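Local structure of UDP-galactopyranose mutase (Deinococcus radiodurans, 3HDQ) at residues R110-V115 / L289-T294. The protein probably catalyses the interconversion of UDP-galactopyranose and UDP-galactofuranose with the help of bound FAD. Sequence-based numbering, arbitrary orientation.
Sequences RVLASV and LLPTGT. With GDU (galactose-uridine-5'-diphosphate), chain K.
V111 and T294 form a parallel beta bridge at which strand 111-115 meets the start of strand 294-296. Its direct hydrogen bond runs from L112 N to T294 O, 3.1 Å long and lying in the carbonyl plane, with 162° at the hydrogen. The same oxygen receives the CA-H of V111 at 3.4 Å from CA, and a weak, long bond from T292 OG1, while V111 CG1, anti to the backbone N, packs against it. Before the bridge the backbones part, and a water takes over, accepting from R110 N and, at 2.8 Å, from G293 N.

Side-chain packing centres on T292, whose CB lies 3.2 Å from R110 O, while CG2 makes an apolar contact with R110 CB at 3.9 Å. OG1, placed between backbone N and carbonyl carbon (chi1 38°), faces L112 CD2 and also lies close to R110 O. The L112 side chain crosses that of T292 at about a right angle, and its CD2 also makes apolar contact with P291 CG at 4.2 Å.

T294 belongs to the substrate pocket: OG1 makes a weak 3.3 Å hydrogen bond with O6' of the galactose in GDU and is also hydrogen-bonded to S307 OG. V111, on the same sheet face, touches Y209, whose hydroxyl bonds the ligand too, so the bridge is probably second-shell support for the pocket.

In the mixed sheet, strand 111-115 lies between strands 118-122 and 294-296, and beyond the bridge L112 and S114 both make backbone hydrogen bonds with N296. L119 of strand 118-122 touches both L112 and P291, whereas A113 and V115 pack on F175 of helix 159-184.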
ATOM      1  N   ARG A 110      15.343 -22.407  -3.599  1.00 23.66           N
ATOM      2  CA  ARG A 110      16.204 -23.258  -4.404  1.00 23.30           C
ATOM      3  C   ARG A 110      16.386 -22.649  -5.777  1.00 25.58           C
ATOM      4  O   ARG A 110      15.427 -22.199  -6.408  1.00 25.83           O
ATOM      5  CB  ARG A 110      15.645 -24.675  -4.514  1.00 21.46           C
ATOM      6  CG  ARG A 110      15.739 -25.444  -3.204  1.00 28.26           C
ATOM      7  CD  ARG A 110      15.055 -26.783  -3.298  1.00 24.51           C
ATOM      8  NE  ARG A 110      15.426 -27.675  -2.206  1.00 28.33           N
ATOM      9  CZ  ARG A 110      14.745 -27.822  -1.077  1.00 23.47           C
ATOM     10  NH1 ARG A 110      13.652 -27.111  -0.856  1.00 31.25           N
ATOM     11  NH2 ARG A 110      15.171 -28.674  -0.158  1.00 21.68           N
ATOM     12  N   VAL A 111      17.637 -22.622  -6.221  1.00 24.79           N
ATOM     13  CA  VAL A 111      17.993 -22.006  -7.484  1.00 25.43           C
ATOM     14  C   VAL A 111      18.597 -23.044  -8.427  1.00 23.33           C
ATOM     15  O   VAL A 111      19.375 -23.907  -8.007  1.00 19.66           O
ATOM     16  CB  VAL A 111      18.997 -20.861  -7.264  1.00 28.45           C
ATOM     17  CG1 VAL A 111      19.337 -20.166  -8.598  1.00 20.84           C
ATOM     18  CG2 VAL A 111      18.463 -19.873  -6.205  1.00 21.75           C
ATOM     19  N   LEU A 112      18.220 -22.961  -9.696  1.00 19.96           N
ATOM     20  CA  LEU A 112      18.798 -23.811 -10.719  1.00 21.79           C
ATOM     21  C   LEU A 112      19.578 -22.949 -11.705  1.00 24.85           C
ATOM     22  O   LEU A 112      19.128 -21.871 -12.086  1.00 26.15           O
ATOM     23  CB  LEU A 112      17.702 -24.593 -11.440  1.00 24.15           C
ATOM     24  CG  LEU A 112      17.396 -26.064 -11.133  1.00 30.29           C
ATOM     25  CD1 LEU A 112      17.818 -26.499  -9.749  1.00 25.67           C
ATOM     26  CD2 LEU A 112      15.904 -26.336 -11.348  1.00 26.39           C
ATOM     27  N   ALA A 113      20.756 -23.411 -12.108  1.00 22.84           N
ATOM     28  CA  ALA A 113      21.534 -22.685 -13.107  1.00 26.94           C
ATOM     29  C   ALA A 113      21.407 -23.357 -14.465  1.00 25.30           C
ATOM     30  O   ALA A 113      21.509 -24.576 -14.571  1.00 25.88           O
ATOM     31  CB  ALA A 113      22.998 -22.594 -12.691  1.00 22.53           C
ATOM     32  N   SER A 114      21.175 -22.553 -15.494  1.00 27.38           N
ATOM     33  CA  SER A 114      21.075 -23.057 -16.854  1.00 26.18           C
ATOM     34  C   SER A 114      22.463 -23.137 -17.485  1.00 28.93           C
ATOM     35  O   SER A 114      23.081 -22.122 -17.812  1.00 27.75           O
ATOM     36  CB  SER A 114      20.146 -22.173 -17.678  1.00 26.32           C
ATOM     37  OG  SER A 114      20.092 -22.617 -19.018  1.00 30.22           O
ATOM     38  N   VAL A 115      22.951 -24.360 -17.639  1.00 27.51           N
ATOM     39  CA  VAL A 115      24.307 -24.607 -18.107  1.00 26.52           C
ATOM     40  C   VAL A 115      24.263 -25.832 -19.000  1.00 31.18           C
ATOM     41  O   VAL A 115      23.686 -26.854 -18.622  1.00 32.46           O
ATOM     42  CB  VAL A 115      25.239 -24.892 -16.909  1.00 32.95           C
ATOM     43  CG1 VAL A 115      26.526 -25.572 -17.363  1.00 32.31           C
ATOM     44  CG2 VAL A 115      25.537 -23.603 -16.146  1.00 30.07           C
ATOM     45  N   LEU A 289       5.363 -21.267 -14.285  1.00 30.26           N
ATOM     46  CA  LEU A 289       6.243 -21.116 -15.415  1.00 27.19           C
ATOM     47  C   LEU A 289       7.565 -21.833 -15.174  1.00 28.87           C
ATOM     48  O   LEU A 289       8.125 -22.427 -16.089  1.00 31.70           O
ATOM     49  CB  LEU A 289       6.502 -19.632 -15.669  1.00 33.99           C
ATOM     50  CG  LEU A 289       7.112 -19.303 -17.027  1.00 36.23           C
ATOM     51  CD1 LEU A 289       6.155 -19.743 -18.127  1.00 39.85           C
ATOM     52  CD2 LEU A 289       7.385 -17.820 -17.117  1.00 40.15           C
ATOM     53  N   LEU A 290       8.066 -21.773 -13.945  1.00 26.57           N
ATOM     54  CA  LEU A 290       9.405 -22.268 -13.653  1.00 27.87           C
ATOM     55  C   LEU A 290       9.317 -23.446 -12.711  1.00 29.32           C
ATOM     56  O   LEU A 290       8.339 -23.580 -11.983  1.00 28.54           O
ATOM     57  CB  LEU A 290      10.271 -21.181 -12.994  1.00 23.54           C
ATOM     58  CG  LEU A 290      10.420 -19.808 -13.654  1.00 33.62           C
ATOM     59  CD1 LEU A 290      11.361 -18.895 -12.838  1.00 26.40           C
ATOM     60  CD2 LEU A 290      10.926 -19.938 -15.069  1.00 27.59           C
ATOM     61  N   PRO A 291      10.352 -24.294 -12.709  1.00 29.57           N
ATOM     62  CA  PRO A 291      10.444 -25.415 -11.769  1.00 28.16           C
ATOM     63  C   PRO A 291      10.885 -25.023 -10.351  1.00 30.13           C
ATOM     64  O   PRO A 291      10.589 -25.783  -9.443  1.00 31.20           O
ATOM     65  CB  PRO A 291      11.475 -26.346 -12.421  1.00 33.16           C
ATOM     66  CG  PRO A 291      12.288 -25.466 -13.313  1.00 31.34           C
ATOM     67  CD  PRO A 291      11.416 -24.318 -13.731  1.00 32.98           C
ATOM     68  N   THR A 292      11.574 -23.896 -10.156  1.00 29.83           N
ATOM     69  CA  THR A 292      11.903 -23.413  -8.796  1.00 28.51           C
ATOM     70  C   THR A 292      11.700 -21.919  -8.725  1.00 27.45           C
ATOM     71  O   THR A 292      11.330 -21.297  -9.717  1.00 28.15           O
ATOM     72  CB  THR A 292      13.388 -23.599  -8.393  1.00 23.36           C
ATOM     73  OG1 THR A 292      14.228 -23.351  -9.532  1.00 28.67           O
ATOM     74  CG2 THR A 292      13.659 -24.955  -7.845  1.00 27.12           C
ATOM     75  N   GLY A 293      12.015 -21.339  -7.565  1.00 26.98           N
ATOM     76  CA  GLY A 293      11.909 -19.903  -7.358  1.00 25.89           C
ATOM     77  C   GLY A 293      12.686 -19.052  -8.346  1.00 24.66           C
ATOM     78  O   GLY A 293      12.169 -18.064  -8.865  1.00 21.87           O
ATOM     79  N   THR A 294      13.925 -19.449  -8.625  1.00 25.42           N
ATOM     80  CA  THR A 294      14.785 -18.677  -9.509  1.00 21.15           C
ATOM     81  C   THR A 294      15.632 -19.579 -10.399  1.00 27.19           C
ATOM     82  O   THR A 294      16.214 -20.565  -9.932  1.00 27.84           O
ATOM     83  CB  THR A 294      15.729 -17.760  -8.684  1.00 25.70           C
ATOM     84  OG1 THR A 294      14.951 -16.857  -7.887  1.00 22.82           O
ATOM     85  CG2 THR A 294      16.656 -16.961  -9.591  1.00 21.09           C
TER
HETATM   86  N1  GDU K 500      27.347 -15.971  -8.801  1.00 26.82           N
HETATM   87  C2  GDU K 500      27.491 -16.564  -9.893  1.00 32.82           C
HETATM   88  N3  GDU K 500      26.850 -17.414 -10.573  1.00 32.03           N
HETATM   89  C4  GDU K 500      25.694 -17.787  -9.996  1.00 31.14           C
HETATM   90  C5  GDU K 500      25.347 -17.182  -8.688  1.00 26.52           C
HETATM   91  C6  GDU K 500      26.194 -16.285  -8.145  1.00 28.25           C
HETATM   92  O2  GDU K 500      28.689 -16.174 -10.549  1.00 29.24           O
HETATM   93  O4  GDU K 500      24.935 -18.581 -10.547  1.00 28.92           O
HETATM   94  C1D GDU K 500      28.266 -14.999  -8.279  1.00 27.28           C
HETATM   95  C2D GDU K 500      28.181 -13.548  -8.809  1.00 27.30           C
HETATM   96  O2D GDU K 500      29.424 -12.862  -8.723  1.00 28.37           O
HETATM   97  C3D GDU K 500      27.138 -12.972  -7.875  1.00 29.88           C
HETATM   98  C4D GDU K 500      27.678 -13.517  -6.554  1.00 27.30           C
HETATM   99  O4D GDU K 500      28.174 -14.826  -6.852  1.00 26.62           O
HETATM  100  O3D GDU K 500      27.114 -11.548  -7.941  1.00 29.83           O
HETATM  101  C5D GDU K 500      26.772 -13.369  -5.341  1.00 30.97           C
HETATM  102  O5D GDU K 500      25.620 -14.169  -5.668  1.00 34.48           O
HETATM  103  PA  GDU K 500      24.156 -13.816  -5.139  1.00 27.23           P
HETATM  104  O1A GDU K 500      23.285 -14.999  -5.385  1.00 29.66           O
HETATM  105  O2A GDU K 500      24.244 -13.574  -3.690  1.00 25.20           O
HETATM  106  O3A GDU K 500      23.544 -12.606  -5.966  1.00 32.76           O
HETATM  107  PB  GDU K 500      22.451 -11.628  -5.369  1.00 28.85           P
HETATM  108  O1B GDU K 500      22.256 -10.689  -6.499  1.00 30.64           O
HETATM  109  O2B GDU K 500      22.844 -10.817  -4.190  1.00 25.71           O
HETATM  110  O3B GDU K 500      21.029 -12.329  -5.113  0.63 28.10           O
HETATM  111  C1' GDU K 500      19.874 -11.970  -4.330  0.33 31.32           C
HETATM  112  C2' GDU K 500      20.092 -12.429  -2.874  0.47 30.34           C
HETATM  113  C3' GDU K 500      20.566 -13.899  -2.960  0.57 29.40           C
HETATM  114  C4' GDU K 500      19.366 -14.754  -3.466  0.53 30.56           C
HETATM  115  C5' GDU K 500      18.831 -14.126  -4.783  0.54 32.53           C
HETATM  116  C6' GDU K 500      17.461 -14.707  -5.237  0.56 32.05           C
HETATM  117  O2' GDU K 500      21.005 -11.564  -2.173  0.51 29.79           O
HETATM  118  O3' GDU K 500      21.044 -14.317  -1.661  0.61 26.37           O
HETATM  119  O4' GDU K 500      18.357 -14.760  -2.434  0.43 31.16           O
HETATM  120  O5' GDU K 500      18.742 -12.678  -4.893  0.33 33.10           O
HETATM  121  O6' GDU K 500      17.598 -15.717  -6.265  0.87 26.60           O
HETATM  122  O   HOH W   1      12.460 -22.249  -4.934  1.00 30.93           O